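Local coordinates for aluminum resistance protein (Clostridium novyi, PDB 3I16) that is probably a pyridoxal-5'-phosphate-dependent carbon-sulfur lyase of the methionine gamma-lyase family, possibly involved in aluminum resistance, at residues I314-F320 against L422-V426; C311-M315 against Q335-F339. All blocks are in the same frame, centred on the assembly; numbering follows the deposited sequence. Where two conformers were deposited one is given.

Contact 1 of 2, residues I314-F320 against L422-V426; sequences IMELAGF and LSRIV
Leu422 sends both of its methyl groups into the last turns of helix 287-318. This is helix-helix packing between the C-terminal ends of helices 287-318 and 411-425, in a PLP-binding protein, probably a lyase, of the aminotransferase clan. No hydrogen bond crosses it; every contact is apolar.

The side chain of Leu422 leaves its helix with CG opposite the backbone N (chi1 -177°), which carries the fork across to the other helix. The two branches part there. CD2 lies against Ile314, 3.9 Å from its CG1, and the CD1 of Ile314 is equally near. CD1 meets the selenium of Met315, a selenomethionine in this crystal, at 3.7 Å between Leu422 CD1 and Met315 SE. These two side chains run past each other in opposite directions. The same CD1 also reaches the methyl of Ala318 and the rim of the Phe320 ring, near the ring plane. Leu422 O accepts the backbone N-H of both Ile425 and Val426.

Arg424 forms a salt bridge with Glu347 of helix 342-354, outside this contact.

Ile425 extends its CD1 to Phe320, with 3.8 Å between Ile425 CD1 and Phe320 CZ. The methyl CE of Met315 is a looser neighbour, 4.3 Å from Ile425 CD1.

Val426 brings CG2 to the ring edge, 4.3 Å from Phe320 CE2, and close to Ala318 CB. Helix 287-318 ends in a Schellman motif just before the ring. Gly319 takes positive phi (120°) and turns the chain, and Phe320 follows with its ring directed back at helix 411-425. In that turn, Phe320 N donates to Met315 O at 3.0 Å.

Contact 2 of 2, residues C311-M315 against Q335-F339; sequences CSRIM and QSIKF
Helix 311-315 and strand 335-338 run nearly parallel, 20° apart in direction, with their axes 9.0 Å from each other at closest approach. Side chains fill most of the gap, and no hydrogen bond joins the two segments.

At one end, Gln335 lies against Ser312. Its chain bends at chi2 (59°), and this lays the amide beside the Ser312 methylene, with 3.3 Å between Gln335 OE1 and Ser312 CB. That is van der Waals contact; the polar atoms have other partners. Gln335 OE1 is hydrogen-bonded to Arg330, while Ser312 OG and Gln335 NE2 both bond to Pro324 O. Gln335 NE2 also donates to Ser336 O at 3.1 Å. This is a bent bond (N-H...O 142°), with the donor tilted out of the carbonyl plane. Together these bonds should fix the rotation of the buried amide.

In the middle, Cys311 points its sulfur at the strand, with SG opposite its own backbone N. Ile337 was modelled in two conformers. In the one described, Cys311 SG touches Ile337 CD1 at 3.7 Å, and it also meets the aliphatic part of Gln335. Ile337 CD1 packs on the CG of Met315 as well, while its other branch, CG2, meets the Met315 methyl CE at 3.7 Å. The two side chains cross at about a right angle.

At the far end, Met315 CE approaches Phe339 obliquely, 3.6 Å from Phe339 CE1. Ile337 CG2 covers one face of that ring, offset toward its rim. Phe320, outside the two segments, meets the Phe339 ring edge-to-face.

Strand 335-338 lies between strands 321-323 and 402-406. The contact is helix-on-sheet packing: helix 287-318 lies along strand 335-338 of an antiparallel sheet, probably in the small C-terminal domain of a fold-type I PLP enzyme.

In the fold
Both contacts use helix 287-318 and share Met315, whose bent side chain touches helix 411-425 in contact 1 and the antiparallel sheet in contact 2. Their centres are 8 Å apart. They also touch directly: Ile425 CD1 lies 3.4 Å from Phe339 CE1. Contact 2 is fully buried, whereas contact 1 sits at the helix ends, farther from the chain centre and partly exposed. Contact 1 is wholly apolar. Contact 2 adds a buried amide and hydroxyl, satisfied by loop residues. Both lie away from the cofactor site. Contact 1 joins helix 287-318 to helix 411-425, and contact 2 joins it to strand 335-338.

Contact 1 of 2, residues I314-F320 against L422-V426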
loop_
_atom_site.group_PDB
_atom_site.type_symbol
_atom_site.label_atom_id
_atom_site.label_comp_id
_atom_site.label_asym_id
_atom_site.label_seq_id
_atom_site.Cartn_x
_atom_site.Cartn_y
_atom_site.Cartn_z
ATOM N N ILE B 314 1.649 40.305 9.573
ATOM C CA ILE B 314 0.274 40.522 10.054
ATOM C C ILE B 314 0.196 40.560 11.601
ATOM O O ILE B 314 -0.523 41.400 12.174
ATOM C CB ILE B 314 -0.746 39.517 9.445
ATOM C CG1 ILE B 314 -2.177 40.079 9.498
ATOM C CG2 ILE B 314 -0.673 38.150 10.122
ATOM C CD1 ILE B 314 -3.217 39.168 8.783
HETATM N N MSE B 315 0.975 39.714 12.274
HETATM C CA MSE B 315 0.963 39.674 13.759
HETATM C C MSE B 315 1.677 40.888 14.323
HETATM O O MSE B 315 1.253 41.467 15.355
HETATM C CB MSE B 315 1.604 38.361 14.269
HETATM C CG MSE B 315 0.912 37.105 13.793
HETATM SE SE MSE B 315 -0.916 37.004 14.345
HETATM C CE MSE B 315 -0.601 36.721 16.197
ATOM N N GLU B 316 2.752 41.304 13.648
ATOM C CA GLU B 316 3.473 42.519 14.060
ATOM C C GLU B 316 2.531 43.728 13.982
ATOM O O GLU B 316 2.446 44.535 14.930
ATOM C CB GLU B 316 4.707 42.770 13.167
ATOM C CG GLU B 316 5.535 43.932 13.599
ATOM C CD GLU B 316 6.624 44.339 12.614
ATOM O OE1 GLU B 316 6.772 43.747 11.511
ATOM O OE2 GLU B 316 7.329 45.298 12.969
ATOM N N LEU B 317 1.826 43.856 12.854
ATOM C CA LEU B 317 0.869 44.963 12.660
ATOM C C LEU B 317 -0.248 44.903 13.691
ATOM O O LEU B 317 -0.675 45.953 14.203
ATOM C CB LEU B 317 0.293 44.971 11.242
ATOM C CG LEU B 317 1.286 45.368 10.124
ATOM C CD1 LEU B 317 0.691 45.200 8.744
ATOM C CD2 LEU B 317 1.722 46.785 10.316
ATOM N N ALA B 318 -0.664 43.685 14.034
ATOM C CA ALA B 318 -1.713 43.432 15.045
ATOM C C ALA B 318 -1.266 43.858 16.442
ATOM O O ALA B 318 -2.103 44.185 17.279
ATOM C CB ALA B 318 -2.135 41.956 15.038
ATOM N N GLY B 319 0.046 43.890 16.679
ATOM C CA GLY B 319 0.597 44.367 17.945
ATOM C C GLY B 319 1.424 43.372 18.750
ATOM O O GLY B 319 1.782 43.663 19.874
ATOM N N PHE B 320 1.738 42.218 18.176
ATOM C CA PHE B 320 2.524 41.203 18.863
ATOM C C PHE B 320 3.997 41.249 18.455
ATOM O O PHE B 320 4.313 41.603 17.317
ATOM C CB PHE B 320 1.967 39.821 18.509
ATOM C CG PHE B 320 0.517 39.672 18.824
ATOM C CD1 PHE B 320 0.098 39.517 20.139
ATOM C CD2 PHE B 320 -0.440 39.716 17.817
ATOM C CE1 PHE B 320 -1.261 39.411 20.433
ATOM C CE2 PHE B 320 -1.788 39.583 18.102
ATOM C CZ PHE B 320 -2.201 39.436 19.411
ATOM N N LEU B 422 -6.034 34.535 13.836
ATOM C CA LEU B 422 -5.977 35.909 14.306
ATOM C C LEU B 422 -7.346 36.456 14.625
ATOM O O LEU B 422 -7.495 37.244 15.581
ATOM C CB LEU B 422 -5.249 36.822 13.294
ATOM C CG LEU B 422 -5.061 38.290 13.700
ATOM C CD1 LEU B 422 -4.268 38.419 14.976
ATOM C CD2 LEU B 422 -4.371 39.089 12.558
ATOM N N SER B 423 -8.357 36.078 13.849
ATOM C CA SER B 423 -9.718 36.584 14.097
ATOM C C SER B 423 -10.257 36.141 15.469
ATOM O O SER B 423 -11.122 36.814 16.032
ATOM C CB SER B 423 -10.684 36.201 12.975
ATOM O OG SER B 423 -10.320 36.852 11.744
ATOM N N ARG B 424 -9.770 35.021 15.991
ATOM C CA ARG B 424 -10.161 34.615 17.356
ATOM C C ARG B 424 -9.615 35.557 18.415
ATOM O O ARG B 424 -10.220 35.682 19.467
ATOM C CB ARG B 424 -9.670 33.227 17.723
ATOM C CG ARG B 424 -10.349 32.105 17.020
ATOM C CD ARG B 424 -9.634 30.799 17.330
ATOM N NE ARG B 424 -9.930 30.160 18.619
ATOM C CZ ARG B 424 -10.702 29.074 18.792
ATOM N NH1 ARG B 424 -11.329 28.486 17.775
ATOM N NH2 ARG B 424 -10.854 28.551 20.006
ATOM N N ILE B 425 -8.492 36.225 18.154
ATOM C CA ILE B 425 -7.892 37.101 19.173
ATOM C C ILE B 425 -7.941 38.605 18.865
ATOM O O ILE B 425 -7.725 39.419 19.758
ATOM C CB ILE B 425 -6.442 36.616 19.537
ATOM C CG1 ILE B 425 -5.421 36.861 18.426
ATOM C CG2 ILE B 425 -6.423 35.122 19.837
ATOM C CD1 ILE B 425 -4.077 36.228 18.756
ATOM N N VAL B 426 -8.230 38.987 17.621
ATOM C CA VAL B 426 -8.321 40.400 17.241
ATOM C C VAL B 426 -9.662 40.613 16.539
ATOM O O VAL B 426 -10.020 39.857 15.631
ATOM C CB VAL B 426 -7.138 40.828 16.347
ATOM C CG1 VAL B 426 -7.348 42.256 15.808
ATOM C CG2 VAL B 426 -5.838 40.728 17.134
#

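Contact 2 of 2, residues C311-M315 against Q335-F339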
loop_
_atom_site.group_PDB
_atom_site.type_symbol
_atom_site.label_atom_id
_atom_site.label_comp_id
_atom_site.label_asym_id
_atom_site.label_seq_id
_atom_site.Cartn_x
_atom_site.Cartn_y
_atom_site.Cartn_z
ATOM N N CYS B 311 2.651 35.716 8.280
ATOM C CA CYS B 311 2.337 35.604 9.693
ATOM C C CYS B 311 3.151 36.646 10.454
ATOM O O CYS B 311 2.600 37.375 11.243
ATOM C CB CYS B 311 2.655 34.204 10.204
ATOM S SG CYS B 311 2.278 34.002 11.969
ATOM N N SER B 312 4.451 36.739 10.172
ATOM C CA SER B 312 5.306 37.725 10.830
ATOM C C SER B 312 4.738 39.147 10.731
ATOM O O SER B 312 4.553 39.855 11.756
ATOM C CB SER B 312 6.704 37.694 10.207
ATOM O OG SER B 312 7.575 38.666 10.760
ATOM N N ARG B 313 4.463 39.584 9.507
ATOM C CA ARG B 313 4.020 40.960 9.321
ATOM C C ARG B 313 2.595 41.203 9.843
ATOM O O ARG B 313 2.364 42.193 10.497
ATOM C CB ARG B 313 4.154 41.384 7.856
ATOM C CG ARG B 313 3.862 42.858 7.596
ATOM C CD ARG B 313 4.686 43.784 8.488
ATOM N NE ARG B 313 4.608 45.148 8.005
ATOM C CZ ARG B 313 5.219 46.197 8.542
ATOM N NH1 ARG B 313 6.002 46.074 9.611
ATOM N NH2 ARG B 313 5.052 47.391 7.974
ATOM N N ILE B 314 1.649 40.305 9.573
ATOM C CA ILE B 314 0.274 40.522 10.054
ATOM C C ILE B 314 0.196 40.560 11.601
ATOM O O ILE B 314 -0.523 41.400 12.174
ATOM C CB ILE B 314 -0.746 39.517 9.445
ATOM C CG1 ILE B 314 -2.177 40.079 9.498
ATOM C CG2 ILE B 314 -0.673 38.150 10.122
ATOM C CD1 ILE B 314 -3.217 39.168 8.783
HETATM N N MSE B 315 0.975 39.714 12.274
HETATM C CA MSE B 315 0.963 39.674 13.759
HETATM C C MSE B 315 1.677 40.888 14.323
HETATM O O MSE B 315 1.253 41.467 15.355
HETATM C CB MSE B 315 1.604 38.361 14.269
HETATM C CG MSE B 315 0.912 37.105 13.793
HETATM SE SE MSE B 315 -0.916 37.004 14.345
HETATM C CE MSE B 315 -0.601 36.721 16.197
ATOM N N GLN B 335 7.982 30.584 12.197
ATOM C CA GLN B 335 7.685 31.938 12.629
ATOM C C GLN B 335 7.257 31.898 14.080
ATOM O O GLN B 335 6.316 31.169 14.399
ATOM C CB GLN B 335 6.554 32.560 11.802
ATOM C CG GLN B 335 6.245 33.975 12.227
ATOM C CD GLN B 335 7.466 34.869 12.103
ATOM O OE1 GLN B 335 8.157 34.831 11.086
ATOM N NE2 GLN B 335 7.728 35.691 13.129
ATOM N N SER B 336 7.906 32.691 14.941
ATOM C CA SER B 336 7.599 32.747 16.368
ATOM C C SER B 336 6.808 34.014 16.682
ATOM O O SER B 336 7.108 35.070 16.104
ATOM C CB SER B 336 8.894 32.747 17.202
ATOM O OG SER B 336 9.781 31.704 16.807
ATOM N N ILE B 337 5.836 33.898 17.595
ATOM C CA ILE B 337 4.989 35.006 18.029
ATOM C C ILE B 337 4.954 35.000 19.570
ATOM O O ILE B 337 4.534 34.013 20.168
ATOM C CB ILE B 337 3.535 34.822 17.529
ATOM C CG1 ILE B 337 3.482 34.412 16.052
ATOM C CG2 ILE B 337 2.702 36.059 17.787
ATOM C CD1 ILE B 337 2.123 33.974 15.625
ATOM N N LYS B 338 5.389 36.092 20.202
ATOM C CA LYS B 338 5.382 36.217 21.648
ATOM C C LYS B 338 4.051 36.853 22.012
ATOM O O LYS B 338 3.797 38.014 21.688
ATOM C CB LYS B 338 6.561 37.070 22.131
ATOM C CG LYS B 338 6.696 37.174 23.657
ATOM C CD LYS B 338 7.979 37.903 24.149
ATOM C CE LYS B 338 9.267 37.138 23.773
ATOM N NZ LYS B 338 10.514 37.628 24.456
ATOM N N PHE B 339 3.175 36.077 22.638
ATOM C CA PHE B 339 1.875 36.595 23.044
ATOM C C PHE B 339 1.906 37.292 24.400
ATOM O O PHE B 339 1.175 38.263 24.584
ATOM C CB PHE B 339 0.796 35.496 23.022
ATOM C CG PHE B 339 0.392 35.082 21.633
ATOM C CD1 PHE B 339 -0.453 35.882 20.889
ATOM C CD2 PHE B 339 0.862 33.910 21.074
ATOM C CE1 PHE B 339 -0.822 35.521 19.616
ATOM C CE2 PHE B 339 0.493 33.534 19.784
ATOM C CZ PHE B 339 -0.348 34.332 19.062
#